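Local coordinates for protein hemagglutinin (Pseudomonas aeruginosa, PDB 6D7Y) that forms the toxic C-terminal tip of a CdiA protein, which probably arrests neighbouring bacteria in contact-dependent growth inhibition and is held in complex with an immunity protein, at residues L5-A10 with D88-G93; H20-H25 with E45-H50; F72-L77 with G82-L87. One frame throughout, in Å; residues are numbered along the deposited sequence.

The three contacts show how a small single domain joins a helical N-terminal half to a four-stranded antiparallel sheet. Contact 2 crosses helices 17-28 and 40-56; contact 3 pairs strands 71-76 and 82-86, the two inner strands of the sheet. Contact 1 brings the start of the modelled chain against the approach to the last strand, 91-95, so contacts 2 and 3, in series along the sequence, both lie inside the loop that it closes. Its centre is about 13 Å from that of contact 2 and 11 Å from that of contact 3. Contacts 2 and 3 (centres about 15 Å apart) do not touch; strand 91-95 bonds to R84 and packs F94 on L22 and A47.

Contact 1: residues L5-A10 with D88-G93; sequences LDTAQA and DGTFKG
T7 meets T90 and F91 where an Asx turn at D88 leads the chain into strand 91-95, an edge strand of the four-stranded antiparallel sheet. The opposing segment is a short non-regular turn near the start of the chain, so the contact ties the two ends of the domain together. With chi1 at 50°, the hydroxyl of T7 lies between its own backbone N and carbonyl carbon, and from there OG1 accepts a hydrogen bond from F91 N at 3.1 Å, bent to 151° at the hydrogen. The other branch goes to T90: T7 CG2 presses on T90 CG2 at 3.2 Å, closer than ordinary van der Waals contact, where the two side chains cross at about a right angle. One threonine thus gives its oxygen to the strand backbone and its methyl to the residue before.

A8 follows with a purely apolar touch, its CB 3.7 Å from F91 CB. The ring beyond leads off toward V17 and I18 at the start of helix 17-28 and meets F94 edge-to-face. A8 is also bonded to I18 through the backbone. Q9 lies within the type I turn from T7 to A10; Q9 N bonds back to L5 O, while the side-chain OE1 accepts from N44 ND2 in helix 40-56.

Within 88-93 the T90 that T7 touches is itself fixed: D88 OD1 takes two bonds, T90 OG1 donating to its syn lone pair at 2.7 Å and T90 N reaching it at 3.1 Å from 42° above the carboxylate plane.

Contact 2: residues H20-H25 with E45-H50; sequences HALSKH and EQAMKH
L22 drives its branched end against A47 and H50, and nearly all of the buried surface on its side of this contact belongs to that one leucine. The close part lies where the backbones come nearest: L22 CB rests on A47 CB at 3.7 Å, and the small alanine lets the leucine settle down to the main chain of the other helix, with L22 CD2 3.5 Å from A47 N. CG stands anti to the backbone N of L22 (chi1 178°), which carries the branch across to the other helix; CD2 lies over the Q46–A47 peptide and CD1 comes up to the imidazole of H50, 3.7 Å from its CD2. That imidazole is held from beyond the crossing as well: ND1 is hydrogen-bonded to R81 NH1, and W33 meets the ring edge-to-face.

Helices 17-28 and 40-56 cross here almost perpendicularly, at 83° with 9.0 Å between the axes of the short segments, a geometry that confines contact to a small patch. F94 of strand 91-95 also touches L22 and A47, placing the crossing against the sheet.

The margin at Q46 is looser. Partly exposed, this residue offers the L22 side chain little more than its CB, and its amide turns to another partner, NE2 donating to K37 O.

Contact 3: residues F72-L77 with G82-L87; sequences FLEKRL and GVRLNL
R84 lies between F72 and E74 and presents a different part of itself to each. Its aliphatic section passes over one face of the F72 ring in a CH-pi contact, with R84 CD 3.6 Å from the ring centroid and not far off the ring normal; farther out, ring and guanidinium planes are only 24° apart. The bend at chi3 (-77°) swings the guanidinium round to E74, whose side chain runs alongside, pointing the same way. R84 grips E74 side-on in a salt bridge, R84 NE and NH2 both donating to E74 OE2, at 2.8 Å and 3.0 Å, along clearly bent bonds. The acceptor lies near the guanidinium plane, yet both donors come from the same face of the carboxylate, about 50° above its plane.

These residues share one side of a beta hairpin formed by the two central strands of the sheet. E74 and R84 are an antiparallel non-hydrogen-bonded pair, flanked by the hydrogen-bonded pairs L73–L85 and K75–V83. On the other side, L73 CB faces L85 CB, and L73 CD2 meets L87 CD2 at 3.8 Å.

R76 stands next in the row, its guanidinium almost perpendicular to that of R84, with the R76 and R84 NH2 atoms 4.2 Å apart and R76 NH1 donating to D96 O. The chemistry implies that R84 is fixed along its length by ring and carboxylate together, while E74 probably offsets some of the positive charge gathered there.

Contact 1: residues L5-A10 with D88-G93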
ATOM      1  N   LEU A   5      -0.405   8.412   8.537  1.00 53.75           N
ATOM      2  CA  LEU A   5      -0.414   8.973   7.162  1.00 51.95           C
ATOM      3  C   LEU A   5       0.872   9.757   6.830  1.00 51.48           C
ATOM      4  O   LEU A   5       1.179   9.949   5.658  1.00 46.50           O
ATOM      5  CB  LEU A   5      -1.637   9.882   6.962  1.00 52.93           C
ATOM      6  CG  LEU A   5      -3.016   9.276   7.278  1.00 53.58           C
ATOM      7  CD1 LEU A   5      -4.119  10.299   7.057  1.00 56.85           C
ATOM      8  CD2 LEU A   5      -3.291   8.011   6.479  1.00 50.08           C
ATOM      9  N   ASP A   6       1.610  10.197   7.855  1.00 51.76           N
ATOM     10  CA  ASP A   6       2.850  10.978   7.675  1.00 52.17           C
ATOM     11  C   ASP A   6       3.970  10.168   7.037  1.00 46.51           C
ATOM     12  O   ASP A   6       4.775  10.710   6.291  1.00 45.56           O
ATOM     13  CB  ASP A   6       3.329  11.552   9.014  1.00 58.03           C
ATOM     14  CG  ASP A   6       2.304  12.480   9.661  1.00 64.66           C
ATOM     15  OD1 ASP A   6       1.345  12.910   8.977  1.00 70.58           O
ATOM     16  OD2 ASP A   6       2.466  12.784  10.862  1.00 68.13           O
ATOM     17  N   THR A   7       4.030   8.875   7.343  1.00 45.31           N
ATOM     18  CA  THR A   7       5.020   7.987   6.728  1.00 41.29           C
ATOM     19  C   THR A   7       4.630   7.695   5.279  1.00 37.51           C
ATOM     20  O   THR A   7       5.454   7.745   4.362  1.00 37.49           O
ATOM     21  CB  THR A   7       5.139   6.658   7.498  1.00 40.70           C
ATOM     22  OG1 THR A   7       3.817   6.086   7.726  1.00 36.52           O
ATOM     23  CG2 THR A   7       5.838   6.914   8.810  1.00 43.82           C
ATOM     24  N   ALA A   8       3.361   7.388   5.085  1.00 33.82           N
ATOM     25  CA  ALA A   8       2.850   7.086   3.763  1.00 31.60           C
ATOM     26  C   ALA A   8       2.952   8.289   2.804  1.00 31.73           C
ATOM     27  O   ALA A   8       3.410   8.142   1.683  1.00 29.12           O
ATOM     28  CB  ALA A   8       1.403   6.632   3.868  1.00 31.33           C
ATOM     29  N   GLN A   9       2.565   9.474   3.280  1.00 32.39           N
ATOM     30  CA  GLN A   9       2.544  10.671   2.446  1.00 35.50           C
ATOM     31  C   GLN A   9       3.805  11.537   2.507  1.00 37.49           C
ATOM     32  O   GLN A   9       3.783  12.693   2.084  1.00 38.46           O
ATOM     33  CB  GLN A   9       1.280  11.480   2.755  1.00 37.99           C
ATOM     34  CG  GLN A   9       0.030  10.705   2.392  1.00 39.48           C
ATOM     35  CD  GLN A   9      -1.245  11.464   2.650  1.00 42.98           C
ATOM     36  OE1 GLN A   9      -1.942  11.825   1.712  1.00 47.10           O
ATOM     37  NE2 GLN A   9      -1.540  11.740   3.913  1.00 43.80           N
ATOM     38  N   ALA A  10       4.901  10.968   3.013  1.00 37.96           N
ATOM     39  CA  ALA A  10       6.151  11.692   3.078  1.00 40.40           C
ATOM     40  C   ALA A  10       6.653  11.872   1.649  1.00 41.57           C
ATOM     41  O   ALA A  10       6.692  10.888   0.907  1.00 42.86           O
ATOM     42  CB  ALA A  10       7.175  10.917   3.888  1.00 41.74           C
ATOM     43  N   ASP A  88       4.757  -0.393  14.479  1.00 22.34           N
ATOM     44  CA  ASP A  88       4.378   0.898  15.084  1.00 25.08           C
ATOM     45  C   ASP A  88       3.199   1.566  14.341  1.00 23.86           C
ATOM     46  O   ASP A  88       2.810   2.685  14.682  1.00 24.02           O
ATOM     47  CB  ASP A  88       5.577   1.864  15.191  1.00 27.45           C
ATOM     48  CG  ASP A  88       6.168   2.250  13.838  1.00 29.19           C
ATOM     49  OD1 ASP A  88       5.639   1.837  12.782  1.00 25.51           O
ATOM     50  OD2 ASP A  88       7.185   2.983  13.839  1.00 30.41           O
ATOM     51  N   GLY A  89       2.609   0.874  13.369  1.00 20.75           N
ATOM     52  CA  GLY A  89       1.475   1.413  12.610  1.00 21.32           C
ATOM     53  C   GLY A  89       1.843   2.250  11.388  1.00 20.94           C
ATOM     54  O   GLY A  89       0.960   2.731  10.681  1.00 22.22           O
ATOM     55  N   THR A  90       3.134   2.490  11.159  1.00 20.01           N
ATOM     56  CA  THR A  90       3.528   3.256   9.981  1.00 21.44           C
ATOM     57  C   THR A  90       3.403   2.404   8.723  1.00 20.79           C
ATOM     58  O   THR A  90       3.574   1.188   8.759  1.00 19.09           O
ATOM     59  CB  THR A  90       4.954   3.827  10.067  1.00 21.34           C
ATOM     60  OG1 THR A  90       5.917   2.780  10.247  1.00 20.49           O
ATOM     61  CG2 THR A  90       5.067   4.867  11.196  1.00 24.57           C
ATOM     62  N   PHE A  91       3.128   3.077   7.607  1.00 22.29           N
ATOM     63  CA  PHE A  91       3.002   2.404   6.327  1.00 21.09           C
ATOM     64  C   PHE A  91       4.317   1.766   5.878  1.00 20.41           C
ATOM     65  O   PHE A  91       5.357   2.412   5.915  1.00 21.50           O
ATOM     66  CB  PHE A  91       2.538   3.386   5.261  1.00 21.79           C
ATOM     67  CG  PHE A  91       2.377   2.774   3.915  1.00 20.98           C
ATOM     68  CD1 PHE A  91       1.235   2.055   3.603  1.00 20.73           C
ATOM     69  CD2 PHE A  91       3.386   2.893   2.950  1.00 21.38           C
ATOM     70  CE1 PHE A  91       1.090   1.487   2.364  1.00 20.66           C
ATOM     71  CE2 PHE A  91       3.241   2.319   1.717  1.00 20.91           C
ATOM     72  CZ  PHE A  91       2.081   1.619   1.419  1.00 21.11           C
ATOM     73  N   LYS A  92       4.266   0.497   5.476  1.00 18.27           N
ATOM     74  CA  LYS A  92       5.451  -0.204   4.948  1.00 17.95           C
ATOM     75  C   LYS A  92       5.297  -0.342   3.429  1.00 17.57           C
ATOM     76  O   LYS A  92       6.207  -0.004   2.659  1.00 18.21           O
ATOM     77  CB  LYS A  92       5.633  -1.579   5.602  1.00 18.15           C
ATOM     78  CG  LYS A  92       6.697  -2.472   4.968  1.00 19.59           C
ATOM     79  CD  LYS A  92       8.060  -1.869   5.083  1.00 20.70           C
ATOM     80  CE  LYS A  92       9.140  -2.860   4.654  1.00 21.30           C
ATOM     81  NZ  LYS A  92      10.455  -2.235   4.951  1.00 21.87           N
ATOM     82  N   GLY A  93       4.160  -0.868   2.995  1.00 15.89           N
ATOM     83  CA  GLY A  93       3.949  -1.026   1.578  1.00 16.77           C
ATOM     84  C   GLY A  93       2.630  -1.690   1.242  1.00 16.51           C
ATOM     85  O   GLY A  93       1.861  -2.075   2.120  1.00 16.75           O
TER

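Contact 2: residues H20-H25 with E45-H50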
ATOM      1  N   HIS A  20       4.771   5.828  -4.797  1.00 22.11           N
ATOM      2  CA  HIS A  20       5.726   4.916  -5.447  1.00 21.58           C
ATOM      3  C   HIS A  20       5.284   3.442  -5.277  1.00 20.42           C
ATOM      4  O   HIS A  20       5.437   2.603  -6.187  1.00 20.38           O
ATOM      5  CB  HIS A  20       7.146   5.111  -4.906  1.00 22.06           C
ATOM      6  CG  HIS A  20       7.830   6.354  -5.400  1.00 23.94           C
ATOM      7  ND1 HIS A  20       8.320   6.467  -6.682  1.00 26.58           N
ATOM      8  CD2 HIS A  20       8.165   7.504  -4.768  1.00 26.29           C
ATOM      9  CE1 HIS A  20       8.899   7.647  -6.824  1.00 28.00           C
ATOM     10  NE2 HIS A  20       8.815   8.294  -5.677  1.00 27.32           N
ATOM     11  N   ALA A  21       4.778   3.120  -4.101  1.00 19.48           N
ATOM     12  CA  ALA A  21       4.320   1.749  -3.849  1.00 20.31           C
ATOM     13  C   ALA A  21       3.200   1.373  -4.811  1.00 20.67           C
ATOM     14  O   ALA A  21       3.202   0.262  -5.370  1.00 21.15           O
ATOM     15  CB  ALA A  21       3.870   1.599  -2.409  1.00 19.76           C
ATOM     16  N   LEU A  22       2.239   2.273  -5.008  1.00 20.89           N
ATOM     17  CA  LEU A  22       1.139   1.967  -5.952  1.00 22.26           C
ATOM     18  C   LEU A  22       1.720   1.821  -7.352  1.00 24.00           C
ATOM     19  O   LEU A  22       1.372   0.886  -8.081  1.00 22.63           O
ATOM     20  CB  LEU A  22       0.046   3.045  -5.959  1.00 23.19           C
ATOM     21  CG  LEU A  22      -1.103   2.820  -6.963  1.00 24.54           C
ATOM     22  CD1 LEU A  22      -1.787   1.482  -6.755  1.00 26.03           C
ATOM     23  CD2 LEU A  22      -2.104   3.986  -6.934  1.00 27.38           C
ATOM     24  N   SER A  23       2.617   2.745  -7.712  1.00 23.54           N
ATOM     25  CA  SER A  23       3.239   2.721  -9.036  1.00 24.71           C
ATOM     26  C   SER A  23       3.853   1.375  -9.405  1.00 23.35           C
ATOM     27  O   SER A  23       3.640   0.873 -10.504  1.00 24.49           O
ATOM     28  CB  SER A  23       4.315   3.794  -9.158  1.00 26.10           C
ATOM     29  OG  SER A  23       4.936   3.699 -10.416  1.00 31.12           O
ATOM     30  N   LYS A  24       4.602   0.786  -8.488  1.00 22.08           N
ATOM     31  CA  LYS A  24       5.248  -0.516  -8.740  1.00 21.63           C
ATOM     32  C   LYS A  24       4.226  -1.640  -8.773  1.00 21.52           C
ATOM     33  O   LYS A  24       4.283  -2.517  -9.637  1.00 22.01           O
ATOM     34  CB  LYS A  24       6.264  -0.795  -7.653  1.00 22.83           C
ATOM     35  CG  LYS A  24       7.384   0.227  -7.615  1.00 24.44           C
ATOM     36  CD  LYS A  24       8.163   0.138  -6.317  1.00 26.57           C
ATOM     37  CE  LYS A  24       9.096   1.328  -6.171  1.00 28.44           C
ATOM     38  NZ  LYS A  24       9.782   1.318  -4.846  1.00 31.07           N
ATOM     39  N   HIS A  25       3.265  -1.584  -7.854  1.00 21.23           N
ATOM     40  CA  HIS A  25       2.237  -2.633  -7.784  1.00 21.24           C
ATOM     41  C   HIS A  25       1.245  -2.606  -8.953  1.00 22.44           C
ATOM     42  O   HIS A  25       0.959  -3.648  -9.550  1.00 23.76           O
ATOM     43  CB  HIS A  25       1.594  -2.672  -6.398  1.00 21.13           C
ATOM     44  CG  HIS A  25       2.505  -3.273  -5.375  1.00 20.18           C
ATOM     45  ND1 HIS A  25       2.533  -4.623  -5.119  1.00 21.15           N
ATOM     46  CD2 HIS A  25       3.509  -2.728  -4.641  1.00 19.19           C
ATOM     47  CE1 HIS A  25       3.483  -4.879  -4.241  1.00 20.42           C
ATOM     48  NE2 HIS A  25       4.095  -3.745  -3.944  1.00 19.72           N
ATOM     49  N   GLU A  45      -2.530  10.577  -4.388  1.00 38.10           N
ATOM     50  CA  GLU A  45      -3.968  10.561  -4.171  1.00 40.09           C
ATOM     51  C   GLU A  45      -4.615   9.247  -4.597  1.00 38.21           C
ATOM     52  O   GLU A  45      -5.527   8.776  -3.934  1.00 38.27           O
ATOM     53  CB  GLU A  45      -4.644  11.733  -4.888  1.00 43.47           C
ATOM     54  CG  GLU A  45      -6.151  11.898  -4.632  1.00 48.16           C
ATOM     55  CD  GLU A  45      -6.542  12.238  -3.184  1.00 51.15           C
ATOM     56  OE1 GLU A  45      -5.724  12.080  -2.246  1.00 52.78           O
ATOM     57  OE2 GLU A  45      -7.703  12.654  -2.980  1.00 56.42           O
ATOM     58  N   GLN A  46      -4.154   8.667  -5.701  1.00 37.01           N
ATOM     59  CA  GLN A  46      -4.705   7.397  -6.174  1.00 36.99           C
ATOM     60  C   GLN A  46      -4.353   6.285  -5.199  1.00 35.67           C
ATOM     61  O   GLN A  46      -5.112   5.329  -5.030  1.00 35.98           O
ATOM     62  CB  GLN A  46      -4.147   7.029  -7.544  1.00 37.31           C
ATOM     63  CG  GLN A  46      -4.449   8.061  -8.626  1.00 39.74           C
ATOM     64  CD  GLN A  46      -3.873   7.653  -9.966  1.00 41.07           C
ATOM     65  OE1 GLN A  46      -4.230   6.603 -10.516  1.00 42.25           O
ATOM     66  NE2 GLN A  46      -2.993   8.493 -10.517  1.00 41.53           N
ATOM     67  N   ALA A  47      -3.186   6.417  -4.588  1.00 34.66           N
ATOM     68  CA  ALA A  47      -2.717   5.420  -3.628  1.00 34.43           C
ATOM     69  C   ALA A  47      -3.459   5.549  -2.296  1.00 35.34           C
ATOM     70  O   ALA A  47      -3.752   4.540  -1.649  1.00 34.70           O
ATOM     71  CB  ALA A  47      -1.215   5.524  -3.455  1.00 34.14           C
HETATM   72  N   MSE A  48      -3.773   6.782  -1.899  1.00 37.26           N
HETATM   73  CA  MSE A  48      -4.504   7.029  -0.665  1.00 39.59           C
HETATM   74  C   MSE A  48      -5.912   6.517  -0.803  1.00 40.27           C
HETATM   75  O   MSE A  48      -6.511   6.090   0.189  1.00 40.62           O
HETATM   76  CB  MSE A  48      -4.498   8.510  -0.289  1.00 42.66           C
HETATM   77  CG  MSE A  48      -3.160   8.957   0.297  1.00 44.24           C
HETATM   78 SE   MSE A  48      -2.638   8.007   1.963  1.00 48.55          SE
HETATM   79  CE  MSE A  48      -4.394   8.078   2.859  1.00 49.35           C
ATOM     80  N   LYS A  49      -6.457   6.555  -2.022  1.00 40.44           N
ATOM     81  CA  LYS A  49      -7.807   6.031  -2.279  1.00 42.04           C
ATOM     82  C   LYS A  49      -7.817   4.521  -1.992  1.00 39.53           C
ATOM     83  O   LYS A  49      -8.692   4.029  -1.259  1.00 39.08           O
ATOM     84  CB  LYS A  49      -8.260   6.326  -3.713  1.00 44.68           C
ATOM     85  CG  LYS A  49      -9.582   5.688  -4.119  1.00 47.93           C
ATOM     86  CD  LYS A  49     -10.006   6.120  -5.516  1.00 51.59           C
ATOM     87  CE  LYS A  49     -11.028   5.159  -6.115  1.00 54.83           C
ATOM     88  NZ  LYS A  49     -12.252   4.986  -5.289  1.00 57.89           N
ATOM     89  N   HIS A  50      -6.851   3.805  -2.565  1.00 36.53           N
ATOM     90  CA  HIS A  50      -6.715   2.355  -2.311  1.00 35.49           C
ATOM     91  C   HIS A  50      -6.524   2.059  -0.833  1.00 34.79           C
ATOM     92  O   HIS A  50      -7.148   1.169  -0.287  1.00 34.98           O
ATOM     93  CB  HIS A  50      -5.517   1.767  -3.032  1.00 34.59           C
ATOM     94  CG  HIS A  50      -5.732   1.522  -4.490  1.00 35.47           C
ATOM     95  ND1 HIS A  50      -6.477   0.463  -4.956  1.00 36.13           N
ATOM     96  CD2 HIS A  50      -5.221   2.134  -5.584  1.00 35.87           C
ATOM     97  CE1 HIS A  50      -6.442   0.452  -6.275  1.00 37.90           C
ATOM     98  NE2 HIS A  50      -5.687   1.456  -6.680  1.00 37.50           N
TER

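Contact 3: residues F72-L77 with G82-L87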
ATOM      1  N   PHE A  72       5.170  -7.787  10.695  1.00 16.54           N
ATOM      2  CA  PHE A  72       4.400  -6.671  10.198  1.00 16.48           C
ATOM      3  C   PHE A  72       2.925  -6.882  10.499  1.00 17.19           C
ATOM      4  O   PHE A  72       2.509  -8.003  10.804  1.00 18.80           O
ATOM      5  CB  PHE A  72       4.511  -6.552   8.676  1.00 17.29           C
ATOM      6  CG  PHE A  72       5.901  -6.334   8.142  1.00 17.02           C
ATOM      7  CD1 PHE A  72       6.497  -5.105   8.228  1.00 18.67           C
ATOM      8  CD2 PHE A  72       6.572  -7.350   7.483  1.00 18.97           C
ATOM      9  CE1 PHE A  72       7.758  -4.899   7.718  1.00 19.29           C
ATOM     10  CE2 PHE A  72       7.824  -7.152   6.964  1.00 20.00           C
ATOM     11  CZ  PHE A  72       8.427  -5.924   7.087  1.00 20.40           C
ATOM     12  N   LEU A  73       2.132  -5.814  10.377  1.00 15.78           N
ATOM     13  CA  LEU A  73       0.671  -5.930  10.490  1.00 16.38           C
ATOM     14  C   LEU A  73       0.194  -5.957   9.048  1.00 15.77           C
ATOM     15  O   LEU A  73       0.434  -5.007   8.301  1.00 17.17           O
ATOM     16  CB  LEU A  73       0.053  -4.776  11.262  1.00 16.99           C
ATOM     17  CG  LEU A  73       0.618  -4.533  12.653  1.00 17.19           C
ATOM     18  CD1 LEU A  73       0.011  -3.273  13.240  1.00 19.04           C
ATOM     19  CD2 LEU A  73       0.412  -5.729  13.574  1.00 18.16           C
ATOM     20  N   GLU A  74      -0.530  -7.006   8.659  1.00 15.95           N
ATOM     21  CA  GLU A  74      -0.962  -7.164   7.288  1.00 16.05           C
ATOM     22  C   GLU A  74      -2.435  -7.441   7.128  1.00 16.46           C
ATOM     23  O   GLU A  74      -2.980  -8.272   7.835  1.00 17.59           O
ATOM     24  CB  GLU A  74      -0.188  -8.345   6.672  1.00 17.68           C
ATOM     25  CG  GLU A  74       1.313  -8.117   6.648  1.00 18.36           C
ATOM     26  CD  GLU A  74       2.112  -9.248   6.061  1.00 20.90           C
ATOM     27  OE1 GLU A  74       1.533 -10.287   5.663  1.00 23.50           O
ATOM     28  OE2 GLU A  74       3.353  -9.109   6.029  1.00 21.34           O
ATOM     29  N   LYS A  75      -3.068  -6.705   6.227  1.00 16.67           N
ATOM     30  CA  LYS A  75      -4.469  -6.921   5.878  1.00 18.59           C
ATOM     31  C   LYS A  75      -4.478  -7.228   4.377  1.00 19.21           C
ATOM     32  O   LYS A  75      -4.042  -6.389   3.589  1.00 19.48           O
ATOM     33  CB  LYS A  75      -5.309  -5.712   6.173  1.00 19.28           C
ATOM     34  CG  LYS A  75      -6.776  -5.919   5.865  1.00 20.98           C
ATOM     35  CD  LYS A  75      -7.618  -4.756   6.294  1.00 22.43           C
ATOM     36  CE  LYS A  75      -9.091  -5.022   6.001  1.00 24.37           C
ATOM     37  NZ  LYS A  75      -9.924  -3.928   6.553  1.00 26.55           N
ATOM     38  N   ARG A  76      -4.953  -8.419   3.998  1.00 19.70           N
ATOM     39  CA  ARG A  76      -5.046  -8.810   2.595  1.00 20.63           C
ATOM     40  C   ARG A  76      -6.512  -9.050   2.251  1.00 22.50           C
ATOM     41  O   ARG A  76      -7.205  -9.782   2.962  1.00 22.09           O
ATOM     42  CB  ARG A  76      -4.259 -10.082   2.310  1.00 22.18           C
ATOM     43  CG  ARG A  76      -2.773  -9.998   2.556  1.00 23.66           C
ATOM     44  CD  ARG A  76      -2.128 -11.294   2.112  1.00 26.31           C
ATOM     45  NE  ARG A  76      -0.676 -11.315   2.220  1.00 27.20           N
ATOM     46  CZ  ARG A  76       0.181 -11.068   1.223  1.00 27.95           C
ATOM     47  NH1 ARG A  76      -0.260 -10.701   0.009  1.00 27.05           N
ATOM     48  NH2 ARG A  76       1.499 -11.164   1.451  1.00 27.00           N
ATOM     49  N   LEU A  77      -6.973  -8.406   1.181  1.00 22.12           N
ATOM     50  CA  LEU A  77      -8.352  -8.511   0.765  1.00 25.43           C
ATOM     51  C   LEU A  77      -8.540  -9.636  -0.192  1.00 25.76           C
ATOM     52  O   LEU A  77      -7.624 -10.052  -0.876  1.00 24.81           O
ATOM     53  CB  LEU A  77      -8.809  -7.221   0.084  1.00 26.46           C
ATOM     54  CG  LEU A  77      -8.711  -5.930   0.902  1.00 27.15           C
ATOM     55  CD1 LEU A  77      -9.429  -4.837   0.136  1.00 29.66           C
ATOM     56  CD2 LEU A  77      -9.337  -6.058   2.282  1.00 27.47           C
ATOM     57  N   GLY A  82      -3.706  -5.474  -0.684  1.00 19.23           N
ATOM     58  CA  GLY A  82      -3.423  -5.574   0.707  1.00 18.62           C
ATOM     59  C   GLY A  82      -2.495  -4.463   1.146  1.00 18.13           C
ATOM     60  O   GLY A  82      -1.858  -3.826   0.316  1.00 18.02           O
ATOM     61  N   VAL A  83      -2.420  -4.264   2.459  1.00 17.49           N
ATOM     62  CA  VAL A  83      -1.525  -3.237   3.067  1.00 18.53           C
ATOM     63  C   VAL A  83      -0.698  -3.883   4.160  1.00 16.54           C
ATOM     64  O   VAL A  83      -1.186  -4.734   4.915  1.00 17.12           O
ATOM     65  CB  VAL A  83      -2.334  -2.076   3.660  1.00 20.92           C
ATOM     66  CG1 VAL A  83      -1.462  -1.165   4.524  1.00 22.91           C
ATOM     67  CG2 VAL A  83      -2.969  -1.266   2.540  1.00 23.79           C
ATOM     68  N   ARG A  84       0.575  -3.480   4.216  1.00 16.02           N
ATOM     69  CA  ARG A  84       1.507  -3.943   5.201  1.00 15.23           C
ATOM     70  C   ARG A  84       1.962  -2.714   5.970  1.00 14.76           C
ATOM     71  O   ARG A  84       2.342  -1.705   5.375  1.00 14.42           O
ATOM     72  CB  ARG A  84       2.708  -4.615   4.551  1.00 15.07           C
ATOM     73  CG  ARG A  84       3.839  -5.015   5.493  1.00 16.13           C
ATOM     74  CD  ARG A  84       4.935  -5.750   4.731  1.00 16.90           C
ATOM     75  NE  ARG A  84       4.550  -7.138   4.450  1.00 18.06           N
ATOM     76  CZ  ARG A  84       5.088  -7.918   3.509  1.00 19.18           C
ATOM     77  NH1 ARG A  84       5.951  -7.424   2.635  1.00 18.82           N
ATOM     78  NH2 ARG A  84       4.653  -9.187   3.373  1.00 21.25           N
ATOM     79  N   LEU A  85       1.859  -2.820   7.280  1.00 14.73           N
ATOM     80  CA  LEU A  85       2.280  -1.791   8.200  1.00 16.39           C
ATOM     81  C   LEU A  85       3.400  -2.321   9.081  1.00 16.42           C
ATOM     82  O   LEU A  85       3.483  -3.521   9.380  1.00 15.11           O
ATOM     83  CB  LEU A  85       1.130  -1.421   9.127  1.00 17.38           C
ATOM     84  CG  LEU A  85      -0.197  -0.948   8.551  1.00 18.13           C
ATOM     85  CD1 LEU A  85      -1.147  -0.598   9.694  1.00 20.39           C
ATOM     86  CD2 LEU A  85      -0.015   0.236   7.618  1.00 18.98           C
ATOM     87  N   ASN A  86       4.288  -1.423   9.490  1.00 16.61           N
ATOM     88  CA  ASN A  86       5.267  -1.784  10.486  1.00 16.99           C
ATOM     89  C   ASN A  86       4.518  -1.954  11.803  1.00 17.21           C
ATOM     90  O   ASN A  86       3.362  -1.495  11.961  1.00 17.01           O
ATOM     91  CB  ASN A  86       6.313  -0.661  10.611  1.00 18.23           C
ATOM     92  CG  ASN A  86       7.142  -0.536   9.368  1.00 18.62           C
ATOM     93  OD1 ASN A  86       7.788  -1.506   8.947  1.00 20.39           O
ATOM     94  ND2 ASN A  86       7.154   0.636   8.779  1.00 19.85           N
ATOM     95  N   LEU A  87       5.153  -2.591  12.776  1.00 18.59           N
ATOM     96  CA  LEU A  87       4.520  -2.801  14.079  1.00 20.80           C
ATOM     97  C   LEU A  87       4.111  -1.515  14.803  1.00 22.73           C
ATOM     98  O   LEU A  87       3.194  -1.559  15.638  1.00 23.44           O
ATOM     99  CB  LEU A  87       5.367  -3.692  15.006  1.00 22.59           C
ATOM    100  CG  LEU A  87       5.472  -5.145  14.559  1.00 23.58           C
ATOM    101  CD1 LEU A  87       6.306  -5.932  15.577  1.00 25.88           C
ATOM    102  CD2 LEU A  87       4.080  -5.749  14.434  1.00 24.93           C
TER